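PDB 2Y2W: intracellular exo-alpha-(1->5)-L-arabinofuranosidase from Bifidobacterium longum, which hydrolyses terminal alpha-(1->5)-linked L-arabinofuranosyl bonds in branched and debranched arabinans, and also acts on wheat arabinoxylan. Local coordinates for residues D[116-121]-D[135-140]; D[266-271]-D[321-326]; D[343-348]-D[382-387]. All coordinates share one frame; numbering follows the deposited sequence.

Contacts 1 and 3 lie in loops at the C-terminal ends of strands of a (beta/alpha)8 barrel, where this fold keeps its active site, and contact 2 joins two of its outer helices. Contact 1 joins two pieces of the long loop after strand 107-110, where the side chain of Ala138 lies about 4 Å from that of Asn114, which by similarity binds arabinofuranose. In contact 3, segment 343-348 follows strand 335-341, which carries the probable nucleophile Glu340, and includes Trp344, a probable substrate-recognition residue. Contact 2 is away from these sites. The centres of contacts 1 and 3 lie 26 Å apart, yet their nearest atoms approach to about 5 Å; contact 2 is centred 30 and 31 Å from them.

Contact 1: residues D[116-121]-D[135-140]; sequences VSNYNW and RDLAWH
Asn118 bridges to Asp136 and Leu137 through both ends of its amide, tying two parts of the long loop that follows strand 107-110 of the (beta/alpha)8 barrel. From CB the side chain turns between its own backbone N and carbonyl carbon (chi1 76°), which carries CG toward the turn that leaves strand 134-136. CG itself lies 3.8 Å from Leu137 N. Beyond it, OD1 accepts the N-H of Leu137 at 3.1 Å in a nearly straight bond, although the donor is tilted 35° from the carbonyl plane. The same oxygen receives a water, which also donates to Arg135 O. On the other branch, ND2 donates to Asp136 OD1 at 3.1 Å, with the acceptor almost in the amide plane; amide and carboxylate are nearly coplanar. An alanine here would remove both polar ends of the amide and is likely to leave Leu137 N without this acceptor and the Asp136 carboxylate less firmly fixed in rotation.

Asp136 in turn shapes the following turn as an Asx motif, and Trp139 NE1 bonds to Glu69, an arabinofuranose-binding residue by similarity. Through Asp136 and Trp139, Asn118 is thus linked indirectly to Glu69, consistent with an outer-shell place around the sugar site. Leu137 also packs on Ala244 of the second subunit. Within the motif, Trp139 N reaches Asp136 OD2 at 3.0 Å from above the carboxylate plane.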
loop_
_atom_site.group_PDB
_atom_site.type_symbol
_atom_site.label_atom_id
_atom_site.label_comp_id
_atom_site.label_asym_id
_atom_site.label_seq_id
_atom_site.Cartn_x
_atom_site.Cartn_y
_atom_site.Cartn_z
ATOM N N VAL D 116 7.127 -17.003 1.783
ATOM C CA VAL D 116 7.700 -15.658 1.953
ATOM C C VAL D 116 6.670 -14.519 1.889
ATOM O O VAL D 116 6.893 -13.453 2.468
ATOM C CB VAL D 116 8.879 -15.406 0.958
ATOM C CG1 VAL D 116 8.374 -15.107 -0.448
ATOM C CG2 VAL D 116 9.786 -14.286 1.448
ATOM N N SER D 117 5.545 -14.761 1.214
ATOM C CA SER D 117 4.502 -13.746 1.027
ATOM C C SER D 117 3.798 -13.291 2.316
ATOM O O SER D 117 3.150 -12.243 2.331
ATOM C CB SER D 117 3.475 -14.219 -0.005
ATOM O OG SER D 117 4.047 -14.233 -1.300
ATOM N N ASN D 118 3.927 -14.073 3.385
ATOM C CA ASN D 118 3.434 -13.660 4.699
ATOM C C ASN D 118 4.475 -13.897 5.794
ATOM O O ASN D 118 4.166 -14.388 6.881
ATOM C CB ASN D 118 2.082 -14.323 5.023
ATOM C CG ASN D 118 2.214 -15.784 5.424
ATOM O OD1 ASN D 118 1.774 -16.174 6.505
ATOM N ND2 ASN D 118 2.818 -16.594 4.561
ATOM N N TYR D 119 5.713 -13.512 5.494
ATOM C CA TYR D 119 6.848 -13.761 6.371
ATOM C C TYR D 119 7.537 -12.465 6.789
ATOM O O TYR D 119 7.838 -11.618 5.951
ATOM C CB TYR D 119 7.834 -14.702 5.669
ATOM C CG TYR D 119 9.128 -14.948 6.406
ATOM C CD1 TYR D 119 9.138 -15.528 7.678
ATOM C CD2 TYR D 119 10.347 -14.615 5.825
ATOM C CE1 TYR D 119 10.333 -15.761 8.353
ATOM C CE2 TYR D 119 11.546 -14.844 6.491
ATOM C CZ TYR D 119 11.530 -15.416 7.751
ATOM O OH TYR D 119 12.717 -15.636 8.400
ATOM N N ASN D 120 7.769 -12.316 8.090
ATOM C CA ASN D 120 8.508 -11.171 8.626
ATOM C C ASN D 120 9.952 -11.579 8.912
ATOM O O ASN D 120 10.204 -12.392 9.802
ATOM C CB ASN D 120 7.842 -10.641 9.898
ATOM C CG ASN D 120 6.340 -10.486 9.753
ATOM O OD1 ASN D 120 5.856 -9.795 8.854
ATOM N ND2 ASN D 120 5.591 -11.123 10.648
ATOM N N TRP D 121 10.890 -11.015 8.155
ATOM C CA TRP D 121 12.280 -11.480 8.162
ATOM C C TRP D 121 13.004 -11.298 9.503
ATOM O O TRP D 121 13.954 -12.024 9.795
ATOM C CB TRP D 121 13.072 -10.840 7.011
ATOM C CG TRP D 121 13.288 -9.377 7.175
ATOM C CD1 TRP D 121 12.480 -8.373 6.729
ATOM C CD2 TRP D 121 14.384 -8.746 7.840
ATOM N NE1 TRP D 121 13.004 -7.152 7.076
ATOM C CE2 TRP D 121 14.173 -7.352 7.760
ATOM C CE3 TRP D 121 15.525 -9.221 8.501
ATOM C CZ2 TRP D 121 15.060 -6.428 8.317
ATOM C CZ3 TRP D 121 16.409 -8.304 9.050
ATOM C CH2 TRP D 121 16.170 -6.922 8.954
ATOM N N ARG D 135 2.478 -18.027 12.384
ATOM C CA ARG D 135 1.669 -18.776 11.436
ATOM C C ARG D 135 2.251 -18.639 10.041
ATOM O O ARG D 135 2.767 -17.580 9.679
ATOM C CB ARG D 135 0.250 -18.207 11.390
ATOM C CG ARG D 135 -0.698 -18.686 12.457
ATOM C CD ARG D 135 -2.058 -18.042 12.239
ATOM N NE ARG D 135 -3.130 -18.755 12.924
ATOM C CZ ARG D 135 -4.418 -18.440 12.841
ATOM N NH1 ARG D 135 -4.818 -17.409 12.098
ATOM N NH2 ARG D 135 -5.314 -19.160 13.505
ATOM N N ASP D 136 2.157 -19.708 9.257
ATOM C CA ASP D 136 2.331 -19.608 7.816
ATOM C C ASP D 136 1.005 -19.928 7.140
ATOM O O ASP D 136 0.500 -21.043 7.253
ATOM C CB ASP D 136 3.425 -20.548 7.306
ATOM C CG ASP D 136 3.450 -20.634 5.787
ATOM O OD1 ASP D 136 3.425 -19.570 5.129
ATOM O OD2 ASP D 136 3.479 -21.764 5.251
ATOM N N LEU D 137 0.451 -18.941 6.442
ATOM C CA LEU D 137 -0.824 -19.103 5.742
ATOM C C LEU D 137 -0.728 -20.032 4.537
ATOM O O LEU D 137 -1.648 -20.803 4.275
ATOM C CB LEU D 137 -1.376 -17.743 5.310
ATOM C CG LEU D 137 -2.379 -17.034 6.224
ATOM C CD1 LEU D 137 -1.811 -16.719 7.607
ATOM C CD2 LEU D 137 -2.865 -15.766 5.547
ATOM N N ALA D 138 0.389 -19.957 3.818
ATOM C CA ALA D 138 0.577 -20.702 2.569
ATOM C C ALA D 138 0.426 -22.221 2.714
ATOM O O ALA D 138 -0.246 -22.860 1.903
ATOM C CB ALA D 138 1.919 -20.360 1.954
ATOM N N TRP D 139 1.044 -22.789 3.746
ATOM C CA TRP D 139 1.058 -24.242 3.943
ATOM C C TRP D 139 0.330 -24.677 5.216
ATOM O O TRP D 139 0.329 -25.858 5.567
ATOM C CB TRP D 139 2.498 -24.768 3.897
ATOM C CG TRP D 139 3.156 -24.400 2.611
ATOM C CD1 TRP D 139 4.067 -23.404 2.411
ATOM C CD2 TRP D 139 2.902 -24.978 1.325
ATOM N NE1 TRP D 139 4.415 -23.342 1.083
ATOM C CE2 TRP D 139 3.711 -24.293 0.393
ATOM C CE3 TRP D 139 2.079 -26.017 0.873
ATOM C CZ2 TRP D 139 3.726 -24.617 -0.967
ATOM C CZ3 TRP D 139 2.091 -26.336 -0.479
ATOM C CH2 TRP D 139 2.912 -25.639 -1.383
ATOM N N HIS D 140 -0.300 -23.707 5.877
ATOM C CA HIS D 140 -1.102 -23.930 7.082
ATOM C C HIS D 140 -0.288 -24.598 8.190
ATOM O O HIS D 140 -0.671 -25.635 8.723
ATOM C CB HIS D 140 -2.372 -24.728 6.755
ATOM C CG HIS D 140 -3.503 -24.482 7.704
ATOM N ND1 HIS D 140 -4.214 -23.301 7.722
ATOM C CD2 HIS D 140 -4.052 -25.265 8.661
ATOM C CE1 HIS D 140 -5.149 -23.367 8.651
ATOM N NE2 HIS D 140 -5.074 -24.549 9.235
HETATM O O HOH W 1 1.132 -15.262 8.937
#

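Contact 2: residues D[266-271]-D[321-326]; sequences WEKTVL and ADQARE
Leu271 packs against Ala321 and Ala324 where two outer helices of the (beta/alpha)8 barrel, 265-274 and 307-327, run side by side. The short segments are inclined at only 28°, with N-to-C directions broadly alike, and their axes approach to 8.5 Å, a close spacing that the two small alanines permit. On the buried side, Leu271 CB meets Ala324 CB at 3.7 Å. With CG beside the backbone N (chi1 -61°) and the outer part extended, CD1 runs on to lie over Ala321, 3.8 Å from its CA. One leucine thereby covers two alanines on a single face of the partner helix, and its contacts with Val281 and Leu278 join that face to strand 280-287 and the loop before it.

The solvent side is looser. Lys268 and Gln323 extend at the solvent edge of the two helices and cross obliquely. Lys268 also rests on Ala320. The bend at chi3 (-71°) brings Lys268 CE, part of its aliphatic chain, to 3.2 Å from Gln323 OE1, and the bend at chi4 turns NZ aside.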
loop_
_atom_site.group_PDB
_atom_site.type_symbol
_atom_site.label_atom_id
_atom_site.label_comp_id
_atom_site.label_asym_id
_atom_site.label_seq_id
_atom_site.Cartn_x
_atom_site.Cartn_y
_atom_site.Cartn_z
ATOM N N TRP D 266 2.006 -10.789 -18.769
ATOM C CA TRP D 266 2.520 -10.435 -17.451
ATOM C C TRP D 266 3.950 -9.931 -17.583
ATOM O O TRP D 266 4.261 -8.814 -17.170
ATOM C CB TRP D 266 2.474 -11.641 -16.507
ATOM C CG TRP D 266 3.115 -11.393 -15.170
ATOM C CD1 TRP D 266 4.443 -11.498 -14.860
ATOM C CD2 TRP D 266 2.450 -11.004 -13.962
ATOM N NE1 TRP D 266 4.647 -11.194 -13.536
ATOM C CE2 TRP D 266 3.441 -10.889 -12.961
ATOM C CE3 TRP D 266 1.115 -10.739 -13.628
ATOM C CZ2 TRP D 266 3.137 -10.520 -11.646
ATOM C CZ3 TRP D 266 0.814 -10.375 -12.321
ATOM C CH2 TRP D 266 1.821 -10.270 -11.347
ATOM N N GLU D 267 4.803 -10.765 -18.174
ATOM C CA GLU D 267 6.215 -10.452 -18.377
ATOM C C GLU D 267 6.409 -9.163 -19.169
ATOM O O GLU D 267 7.223 -8.323 -18.796
ATOM C CB GLU D 267 6.926 -11.614 -19.078
ATOM C CG GLU D 267 7.146 -12.852 -18.206
ATOM C CD GLU D 267 5.932 -13.766 -18.116
ATOM O OE1 GLU D 267 4.872 -13.456 -18.705
ATOM O OE2 GLU D 267 6.041 -14.811 -17.446
ATOM N N LYS D 268 5.645 -9.003 -20.246
ATOM C CA LYS D 268 5.751 -7.817 -21.090
ATOM C C LYS D 268 5.497 -6.536 -20.299
ATOM O O LYS D 268 6.318 -5.620 -20.325
ATOM C CB LYS D 268 4.798 -7.909 -22.281
ATOM C CG LYS D 268 5.188 -7.018 -23.453
ATOM C CD LYS D 268 4.535 -7.461 -24.761
ATOM C CE LYS D 268 5.122 -8.775 -25.289
ATOM N NZ LYS D 268 4.487 -9.984 -24.683
ATOM N N THR D 269 4.373 -6.489 -19.588
ATOM C CA THR D 269 3.986 -5.312 -18.810
ATOM C C THR D 269 4.984 -5.023 -17.685
ATOM O O THR D 269 5.440 -3.886 -17.530
ATOM C CB THR D 269 2.565 -5.467 -18.225
ATOM O OG1 THR D 269 1.660 -5.858 -19.263
ATOM C CG2 THR D 269 2.081 -4.157 -17.609
ATOM N N VAL D 270 5.324 -6.059 -16.922
ATOM C CA VAL D 270 6.215 -5.934 -15.768
ATOM C C VAL D 270 7.632 -5.521 -16.176
ATOM O O VAL D 270 8.182 -4.560 -15.631
ATOM C CB VAL D 270 6.219 -7.237 -14.915
ATOM C CG1 VAL D 270 7.401 -7.278 -13.942
ATOM C CG2 VAL D 270 4.901 -7.379 -14.167
ATOM N N LEU D 271 8.204 -6.232 -17.145
ATOM C CA LEU D 271 9.577 -5.969 -17.576
ATOM C C LEU D 271 9.739 -4.638 -18.312
ATOM O O LEU D 271 10.769 -3.991 -18.174
ATOM C CB LEU D 271 10.137 -7.131 -18.412
ATOM C CG LEU D 271 10.233 -8.514 -17.749
ATOM C CD1 LEU D 271 10.702 -9.558 -18.752
ATOM C CD2 LEU D 271 11.134 -8.511 -16.515
ATOM N N ALA D 321 10.765 -10.642 -22.853
ATOM C CA ALA D 321 11.933 -9.947 -22.317
ATOM C C ALA D 321 12.633 -9.093 -23.378
ATOM O O ALA D 321 13.144 -8.013 -23.069
ATOM C CB ALA D 321 12.905 -10.943 -21.704
ATOM N N ASP D 322 12.645 -9.582 -24.619
ATOM C CA ASP D 322 13.235 -8.859 -25.748
ATOM C C ASP D 322 12.473 -7.580 -26.063
ATOM O O ASP D 322 13.082 -6.531 -26.289
ATOM C CB ASP D 322 13.290 -9.742 -27.002
ATOM C CG ASP D 322 14.391 -10.789 -26.943
ATOM O OD1 ASP D 322 15.324 -10.645 -26.123
ATOM O OD2 ASP D 322 14.322 -11.763 -27.724
ATOM N N GLN D 323 11.144 -7.670 -26.075
ATOM C CA GLN D 323 10.294 -6.523 -26.394
ATOM C C GLN D 323 10.347 -5.433 -25.330
ATOM O O GLN D 323 10.090 -4.264 -25.623
ATOM C CB GLN D 323 8.848 -6.953 -26.657
ATOM C CG GLN D 323 8.637 -7.598 -28.023
ATOM C CD GLN D 323 7.271 -7.294 -28.613
ATOM O OE1 GLN D 323 6.241 -7.514 -27.975
ATOM N NE2 GLN D 323 7.256 -6.790 -29.845
ATOM N N ALA D 324 10.698 -5.822 -24.105
ATOM C CA ALA D 324 10.872 -4.873 -23.008
ATOM C C ALA D 324 12.138 -4.033 -23.197
ATOM O O ALA D 324 12.124 -2.823 -22.969
ATOM C CB ALA D 324 10.900 -5.600 -21.674
ATOM N N ARG D 325 13.222 -4.683 -23.620
ATOM C CA ARG D 325 14.482 -4.002 -23.909
ATOM C C ARG D 325 14.324 -2.987 -25.044
ATOM O O ARG D 325 14.723 -1.828 -24.906
ATOM C CB ARG D 325 15.585 -5.016 -24.240
ATOM C CG ARG D 325 16.917 -4.381 -24.662
ATOM C CD ARG D 325 17.924 -5.403 -25.195
ATOM N NE ARG D 325 17.357 -6.270 -26.227
ATOM C CZ ARG D 325 17.285 -5.968 -27.521
ATOM N NH1 ARG D 325 17.741 -4.808 -27.973
ATOM N NH2 ARG D 325 16.746 -6.836 -28.369
ATOM N N GLU D 326 13.736 -3.425 -26.157
ATOM C CA GLU D 326 13.573 -2.567 -27.334
ATOM C C GLU D 326 12.531 -1.457 -27.149
ATOM O O GLU D 326 12.581 -0.440 -27.839
ATOM C CB GLU D 326 13.318 -3.394 -28.607
ATOM C CG GLU D 326 12.161 -4.385 -28.530
ATOM C CD GLU D 326 12.368 -5.631 -29.398
ATOM O OE1 GLU D 326 13.499 -5.860 -29.887
ATOM O OE2 GLU D 326 11.390 -6.391 -29.584
#

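Contact 3: residues D[343-348]-D[382-387]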
loop_
_atom_site.group_PDB
_atom_site.type_symbol
_atom_site.label_atom_id
_atom_site.label_comp_id
_atom_site.label_asym_id
_atom_site.label_seq_id
_atom_site.Cartn_x
_atom_site.Cartn_y
_atom_site.Cartn_z
ATOM N N VAL D 343 9.666 -32.060 -11.311
ATOM C CA VAL D 343 8.491 -32.920 -11.302
ATOM C C VAL D 343 7.749 -32.790 -9.975
ATOM O O VAL D 343 8.338 -32.985 -8.911
ATOM C CB VAL D 343 8.867 -34.403 -11.572
ATOM C CG1 VAL D 343 7.670 -35.321 -11.362
ATOM C CG2 VAL D 343 9.416 -34.571 -12.983
ATOM N N TRP D 344 6.462 -32.448 -10.049
ATOM C CA TRP D 344 5.600 -32.361 -8.867
ATOM C C TRP D 344 4.167 -32.802 -9.161
ATOM O O TRP D 344 3.476 -32.202 -9.988
ATOM C CB TRP D 344 5.628 -30.943 -8.274
ATOM C CG TRP D 344 4.609 -30.675 -7.180
ATOM C CD1 TRP D 344 4.149 -31.558 -6.242
ATOM C CD2 TRP D 344 3.958 -29.427 -6.902
ATOM N NE1 TRP D 344 3.242 -30.945 -5.412
ATOM C CE2 TRP D 344 3.108 -29.635 -5.792
ATOM C CE3 TRP D 344 4.009 -28.153 -7.484
ATOM C CZ2 TRP D 344 2.312 -28.618 -5.254
ATOM C CZ3 TRP D 344 3.217 -27.140 -6.947
ATOM C CH2 TRP D 344 2.380 -27.380 -5.844
ATOM N N TYR D 345 3.737 -33.856 -8.471
ATOM C CA TYR D 345 2.363 -34.348 -8.549
ATOM C C TYR D 345 1.447 -33.450 -7.719
ATOM O O TYR D 345 1.204 -33.704 -6.536
ATOM C CB TYR D 345 2.287 -35.813 -8.099
ATOM C CG TYR D 345 2.887 -36.780 -9.096
ATOM C CD1 TYR D 345 4.240 -37.122 -9.044
ATOM C CD2 TYR D 345 2.103 -37.350 -10.098
ATOM C CE1 TYR D 345 4.798 -38.007 -9.970
ATOM C CE2 TYR D 345 2.649 -38.232 -11.027
ATOM C CZ TYR D 345 3.993 -38.557 -10.959
ATOM O OH TYR D 345 4.527 -39.431 -11.879
ATOM N N SER D 346 0.947 -32.395 -8.360
ATOM C CA SER D 346 0.215 -31.324 -7.683
ATOM C C SER D 346 -1.258 -31.631 -7.408
ATOM O O SER D 346 -1.945 -30.847 -6.749
ATOM C CB SER D 346 0.355 -30.011 -8.461
ATOM O OG SER D 346 0.033 -30.186 -9.829
ATOM N N ASP D 347 -1.736 -32.771 -7.903
ATOM C CA ASP D 347 -3.113 -33.206 -7.662
ATOM C C ASP D 347 -3.382 -33.563 -6.197
ATOM O O ASP D 347 -4.505 -33.401 -5.710
ATOM C CB ASP D 347 -3.501 -34.364 -8.590
ATOM C CG ASP D 347 -2.506 -35.514 -8.560
ATOM O OD1 ASP D 347 -1.324 -35.297 -8.225
ATOM O OD2 ASP D 347 -2.914 -36.646 -8.894
ATOM N N LYS D 348 -2.346 -34.037 -5.505
ATOM C CA LYS D 348 -2.419 -34.339 -4.072
ATOM C C LYS D 348 -2.653 -33.075 -3.241
ATOM O O LYS D 348 -3.413 -33.093 -2.271
ATOM C CB LYS D 348 -1.142 -35.054 -3.600
ATOM C CG LYS D 348 -1.059 -36.557 -3.917
ATOM C CD LYS D 348 -0.807 -36.836 -5.399
ATOM C CE LYS D 348 -0.423 -38.287 -5.653
ATOM N NZ LYS D 348 1.045 -38.512 -5.520
ATOM N N ALA D 382 11.219 -44.104 -11.915
ATOM C CA ALA D 382 12.246 -44.108 -12.955
ATOM C C ALA D 382 11.906 -43.147 -14.090
ATOM O O ALA D 382 12.797 -42.538 -14.679
ATOM C CB ALA D 382 12.445 -45.517 -13.494
ATOM N N ALA D 383 10.613 -43.013 -14.383
ATOM C CA ALA D 383 10.134 -42.112 -15.429
ATOM C C ALA D 383 10.286 -40.642 -15.040
ATOM O O ALA D 383 10.666 -39.817 -15.871
ATOM C CB ALA D 383 8.688 -42.427 -15.781
ATOM N N ASP D 384 9.994 -40.328 -13.777
ATOM C CA ASP D 384 10.121 -38.963 -13.254
ATOM C C ASP D 384 11.546 -38.430 -13.412
ATOM O O ASP D 384 11.748 -37.258 -13.735
ATOM C CB ASP D 384 9.699 -38.902 -11.782
ATOM C CG ASP D 384 8.213 -39.174 -11.579
ATOM O OD1 ASP D 384 7.409 -38.876 -12.487
ATOM O OD2 ASP D 384 7.846 -39.687 -10.499
ATOM N N ALA D 385 12.522 -39.309 -13.191
ATOM C CA ALA D 385 13.935 -38.970 -13.333
ATOM C C ALA D 385 14.320 -38.690 -14.782
ATOM O O ALA D 385 15.082 -37.760 -15.052
ATOM C CB ALA D 385 14.798 -40.074 -12.760
ATOM N N VAL D 386 13.789 -39.490 -15.708
ATOM C CA VAL D 386 14.092 -39.338 -17.136
ATOM C C VAL D 386 13.544 -38.013 -17.679
ATOM O O VAL D 386 14.168 -37.377 -18.533
ATOM C CB VAL D 386 13.580 -40.552 -17.977
ATOM C CG1 VAL D 386 13.845 -40.353 -19.469
ATOM C CG2 VAL D 386 14.232 -41.846 -17.504
ATOM N N VAL D 387 12.387 -37.598 -17.165
ATOM C CA VAL D 387 11.787 -36.316 -17.537
ATOM C C VAL D 387 12.656 -35.144 -17.067
ATOM O O VAL D 387 12.876 -34.194 -17.820
ATOM C CB VAL D 387 10.326 -36.184 -17.010
ATOM C CG1 VAL D 387 9.748 -34.800 -17.313
ATOM C CG2 VAL D 387 9.448 -37.255 -17.628
#
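Asp384 OD1 accepts the hydroxyl hydrogen of Tyr345 OH at 3.0 Å, the one hydrogen bond between segments 343-348 and 382-387. The acceptor uses its syn lone pair, on the side of the other carboxylate oxygen. That second oxygen, OD2, takes the backbone N-H of Thr381, just before the helix, so the carboxylate is gripped at both ends and its rotation is probably well fixed. The two side chains come from opposite directions. Asp384 meets the tyrosine at its rim: OD2 lies in the ring plane at the edge, 3.5 Å from CE1, while the carboxylate is turned 64° from the ring.

Val343 supplies the apolar part, crossing the aspartate at about a right angle. Its CG1 leans on the carboxylate, 3.7 Å from OD1, and CG2 rests 3.6 Å from the carbonyl oxygen of Asp384. Because CG1 is anti to the backbone N (chi1 172°), the two methyls straddle the aspartate, one at its tip and one at its backbone. A looser touch joins CG2 to Val387 CG1 at 4.3 Å.

Between Val343 and Tyr345 in sequence is Trp344, which is probably important for substrate recognition and meets Tyr286 edge-to-face. Tyr345 itself centres an inverse gamma turn, and its N-H is held by Asp378. The contact thus fastens the loop leaving strand 335-341, ahead of helix 347-357, to the first turns of helix 382-397, while Phe303 of helix 297-304 packs against Val343, Asp384 and Val387.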